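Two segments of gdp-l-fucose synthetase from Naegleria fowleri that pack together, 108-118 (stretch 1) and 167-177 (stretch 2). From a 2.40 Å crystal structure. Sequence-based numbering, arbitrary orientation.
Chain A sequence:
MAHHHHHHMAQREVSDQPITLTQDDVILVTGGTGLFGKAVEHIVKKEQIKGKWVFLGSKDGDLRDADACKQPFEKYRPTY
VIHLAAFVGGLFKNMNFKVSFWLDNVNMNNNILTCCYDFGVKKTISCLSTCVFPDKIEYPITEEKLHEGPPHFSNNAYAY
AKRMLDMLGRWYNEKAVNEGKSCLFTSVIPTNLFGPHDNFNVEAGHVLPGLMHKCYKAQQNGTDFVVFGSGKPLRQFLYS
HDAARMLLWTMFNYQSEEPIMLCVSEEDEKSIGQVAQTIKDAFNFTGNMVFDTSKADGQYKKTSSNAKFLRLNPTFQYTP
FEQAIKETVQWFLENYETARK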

# COMPACT_ATOMS: atom_id res chain seq x y z
N MET A 108 7.71 -7.88 -6.18
CA MET A 108 8.92 -7.48 -6.90
C MET A 108 9.57 -6.27 -6.24
O MET A 108 10.80 -6.23 -6.04
N ASN A 109 8.77 -5.27 -5.86
CA ASN A 109 9.35 -4.07 -5.25
C ASN A 109 9.94 -4.36 -3.87
O ASN A 109 11.06 -3.93 -3.57
N ASN A 110 9.22 -5.10 -3.03
CA ASN A 110 9.77 -5.47 -1.73
C ASN A 110 11.09 -6.24 -1.88
O ASN A 110 12.08 -5.95 -1.19
N ASN A 111 11.13 -7.22 -2.80
CA ASN A 111 12.34 -8.02 -2.95
C ASN A 111 13.53 -7.16 -3.38
O ASN A 111 14.61 -7.27 -2.80
N ILE A 112 13.33 -6.31 -4.39
CA ILE A 112 14.45 -5.58 -4.99
C ILE A 112 15.04 -4.57 -4.00
O ILE A 112 16.26 -4.52 -3.80
N LEU A 113 14.19 -3.77 -3.36
CA LEU A 113 14.70 -2.79 -2.38
C LEU A 113 15.33 -3.49 -1.18
O LEU A 113 16.35 -3.03 -0.66
N THR A 114 14.75 -4.60 -0.74
CA THR A 114 15.38 -5.36 0.34
C THR A 114 16.75 -5.88 -0.08
O THR A 114 17.72 -5.78 0.67
N CYS A 115 16.86 -6.43 -1.29
CA CYS A 115 18.18 -6.82 -1.76
C CYS A 115 19.11 -5.62 -1.86
O CYS A 115 20.32 -5.74 -1.60
N CYS A 116 18.58 -4.47 -2.27
CA CYS A 116 19.44 -3.30 -2.39
C CYS A 116 20.04 -2.94 -1.05
O CYS A 116 21.23 -2.60 -0.96
N TYR A 117 19.24 -3.02 0.01
CA TYR A 117 19.73 -2.68 1.33
C TYR A 117 20.69 -3.74 1.85
O TYR A 117 21.80 -3.42 2.30
N ASP A 118 20.30 -5.01 1.79
CA ASP A 118 21.11 -6.07 2.38
C ASP A 118 22.49 -6.17 1.72
O ASP A 118 23.46 -6.52 2.39
N MET A 167 7.17 4.59 -0.62
CA MET A 167 7.24 4.55 0.85
C MET A 167 8.32 3.60 1.32
O MET A 167 9.10 3.94 2.22
N LEU A 168 8.43 2.43 0.70
CA LEU A 168 9.44 1.47 1.15
C LEU A 168 10.84 2.06 1.05
O LEU A 168 11.69 1.79 1.91
N GLY A 169 11.10 2.87 0.02
CA GLY A 169 12.39 3.55 -0.09
C GLY A 169 12.62 4.53 1.05
O GLY A 169 13.73 4.64 1.58
N ARG A 170 11.58 5.28 1.42
CA ARG A 170 11.75 6.21 2.53
C ARG A 170 12.06 5.45 3.82
O ARG A 170 12.95 5.85 4.58
N TRP A 171 11.38 4.32 4.03
CA TRP A 171 11.60 3.52 5.22
C TRP A 171 12.99 2.89 5.21
O TRP A 171 13.65 2.82 6.26
N TYR A 172 13.48 2.45 4.05
CA TYR A 172 14.84 1.93 4.01
C TYR A 172 15.87 3.04 4.21
O TYR A 172 16.95 2.77 4.75
N ASN A 173 15.57 4.28 3.79
CA ASN A 173 16.47 5.38 4.13
C ASN A 173 16.52 5.57 5.64
O ASN A 173 17.61 5.75 6.21
N GLU A 174 15.36 5.48 6.32
CA GLU A 174 15.34 5.59 7.79
C GLU A 174 16.19 4.50 8.43
O GLU A 174 16.96 4.77 9.35
N LYS A 175 16.09 3.27 7.94
CA LYS A 175 16.92 2.20 8.49
C LYS A 175 18.40 2.46 8.22
O LYS A 175 19.24 2.29 9.11
N ALA A 176 18.75 2.91 7.00
CA ALA A 176 20.16 3.17 6.70
C ALA A 176 20.74 4.24 7.60
O ALA A 176 21.84 4.10 8.13
N VAL A 177 19.99 5.32 7.83
CA VAL A 177 20.48 6.37 8.72
C VAL A 177 20.72 5.81 10.11
O VAL A 177 21.77 6.05 10.72

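Both stretches are helical and run nearly parallel, with axes 22° apart and 10.5 Å at closest approach. Leu113 and Tyr117 point toward stretch 2; Leu168, Tyr172 and Lys175 point back.

Leu113 packs against the backbone of Gly169: its CD2 lies 3.6 Å from Gly169 N, and the same methyl is 3.9 Å from Leu168 CG. Leu113 has an off-well chi1 of -92° and chi2 p. Leu168 is t, p; its CD2 reaches Asn110 OD1 at 3.3 Å, an oxygen already hydrogen-bonded elsewhere in the structure.

Tyr172, chi1 -93°, lies against stretch 1. Its CD2 is 3.9 Å from Leu113 CB, and Tyr117 CB sits over one ring face, 4.0 Å from the ring centroid. At the ring edge, Tyr172 OH and Thr114 OG1 share a hydrogen bond of 2.5 Å; either could be the donor. Thr114 is m.

Tyr117, chi1 t, extends along stretch 2. Its ring is near parallel to that of Tyr172, planes at 18°, but slid so that the two barely overlap. Ala176 CB meets the Tyr117 edge, 3.6 Å from Tyr117 CE1. Lys175, all t, passes alongside, its CG 3.5 Å from Tyr117 OH. Ile112 and Asn173 face away.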

# COMPACT_ATOMS: atom_id res chain seq x y z
CB MET A 108 8.53 -7.28 -8.37
CG MET A 108 9.41 -6.47 -9.25
SD MET A 108 9.07 -6.66 -11.04
CE MET A 108 7.36 -7.17 -11.26
CB ASN A 109 8.30 -2.96 -5.19
CG ASN A 109 7.99 -2.42 -6.56
OD1 ASN A 109 8.84 -2.50 -7.44
ND2 ASN A 109 6.79 -1.89 -6.75
CB ASN A 110 8.73 -6.26 -0.91
CG ASN A 110 7.55 -5.37 -0.46
OD1 ASN A 110 7.62 -4.13 -0.51
ND2 ASN A 110 6.43 -6.01 -0.08
CB ASN A 111 12.11 -9.16 -3.94
CG ASN A 111 11.08 -10.14 -3.44
OD1 ASN A 111 10.76 -10.17 -2.24
ND2 ASN A 111 10.54 -10.94 -4.37
CB ILE A 112 14.02 -4.90 -6.31
CG1 ILE A 112 13.75 -5.95 -7.38
CG2 ILE A 112 15.14 -4.01 -6.85
CD1 ILE A 112 15.00 -6.63 -7.85
CB LEU A 113 13.60 -1.84 -1.89
CG LEU A 113 13.51 -0.54 -2.73
CD1 LEU A 113 13.34 -0.85 -4.22
CD2 LEU A 113 12.38 0.37 -2.25
CB THR A 114 14.46 -6.48 0.81
OG1 THR A 114 13.28 -5.92 1.39
CG2 THR A 114 15.14 -7.32 1.86
CB CYS A 115 18.08 -7.51 -3.13
SG CYS A 115 17.53 -9.18 -3.03
CB CYS A 116 18.65 -2.12 -2.95
SG CYS A 116 18.33 -2.29 -4.67
CB TYR A 117 18.55 -2.51 2.28
CG TYR A 117 19.00 -1.90 3.56
CD1 TYR A 117 19.26 -0.55 3.65
CD2 TYR A 117 19.23 -2.70 4.68
CE1 TYR A 117 19.71 0.03 4.84
CE2 TYR A 117 19.68 -2.14 5.88
CZ TYR A 117 19.92 -0.78 5.94
OH TYR A 117 20.37 -0.22 7.11
CB ASP A 118 20.40 -7.42 2.30
CG ASP A 118 19.19 -7.51 3.22
OD1 ASP A 118 18.96 -6.59 4.04
OD2 ASP A 118 18.47 -8.52 3.14
CB MET A 167 5.90 4.14 1.48
CG MET A 167 4.78 5.17 1.40
SD MET A 167 5.27 6.81 2.00
CE MET A 167 5.79 6.47 3.69
CB LEU A 168 9.34 0.17 0.34
CG LEU A 168 10.34 -0.89 0.84
CD1 LEU A 168 10.21 -1.11 2.35
CD2 LEU A 168 10.18 -2.20 0.06
CB ARG A 170 10.48 7.05 2.68
CG ARG A 170 10.10 7.83 1.44
CD ARG A 170 8.74 8.48 1.65
NE ARG A 170 8.24 9.12 0.45
CZ ARG A 170 8.36 10.41 0.17
NH1 ARG A 170 8.97 11.24 1.05
NH2 ARG A 170 7.85 10.87 -0.97
CB TRP A 171 10.50 2.45 5.31
CG TRP A 171 9.15 3.05 5.51
CD1 TRP A 171 8.86 4.19 6.20
CD2 TRP A 171 7.89 2.56 5.00
NE1 TRP A 171 7.51 4.43 6.17
CE2 TRP A 171 6.89 3.45 5.44
CE3 TRP A 171 7.53 1.46 4.21
CZ2 TRP A 171 5.54 3.27 5.14
CZ3 TRP A 171 6.19 1.29 3.90
CH2 TRP A 171 5.21 2.19 4.37
CB TYR A 172 15.13 1.17 2.71
CG TYR A 172 14.87 -0.32 2.84
CD1 TYR A 172 15.44 -1.06 3.87
CD2 TYR A 172 14.06 -0.99 1.91
CE1 TYR A 172 15.21 -2.41 3.98
CE2 TYR A 172 13.83 -2.34 2.02
CZ TYR A 172 14.41 -3.04 3.05
OH TYR A 172 14.17 -4.38 3.15
CB ASN A 173 16.06 6.68 3.44
CG ASN A 173 16.31 6.66 1.91
OD1 ASN A 173 17.22 5.97 1.42
ND2 ASN A 173 15.51 7.41 1.15
CB GLU A 174 13.92 5.50 8.34
CG GLU A 174 13.05 6.73 8.15
CD GLU A 174 11.69 6.56 8.80
OE1 GLU A 174 11.61 5.97 9.91
OE2 GLU A 174 10.68 6.98 8.18
CB LYS A 175 16.47 0.86 7.92
CG LYS A 175 17.20 -0.33 8.52
CD LYS A 175 16.69 -1.64 7.93
CE LYS A 175 17.35 -2.83 8.57
NZ LYS A 175 16.73 -4.11 8.14
CB ALA A 176 20.34 3.55 5.23
CB VAL A 177 19.49 7.55 8.74
CG1 VAL A 177 19.86 8.51 9.84
CG2 VAL A 177 19.49 8.25 7.38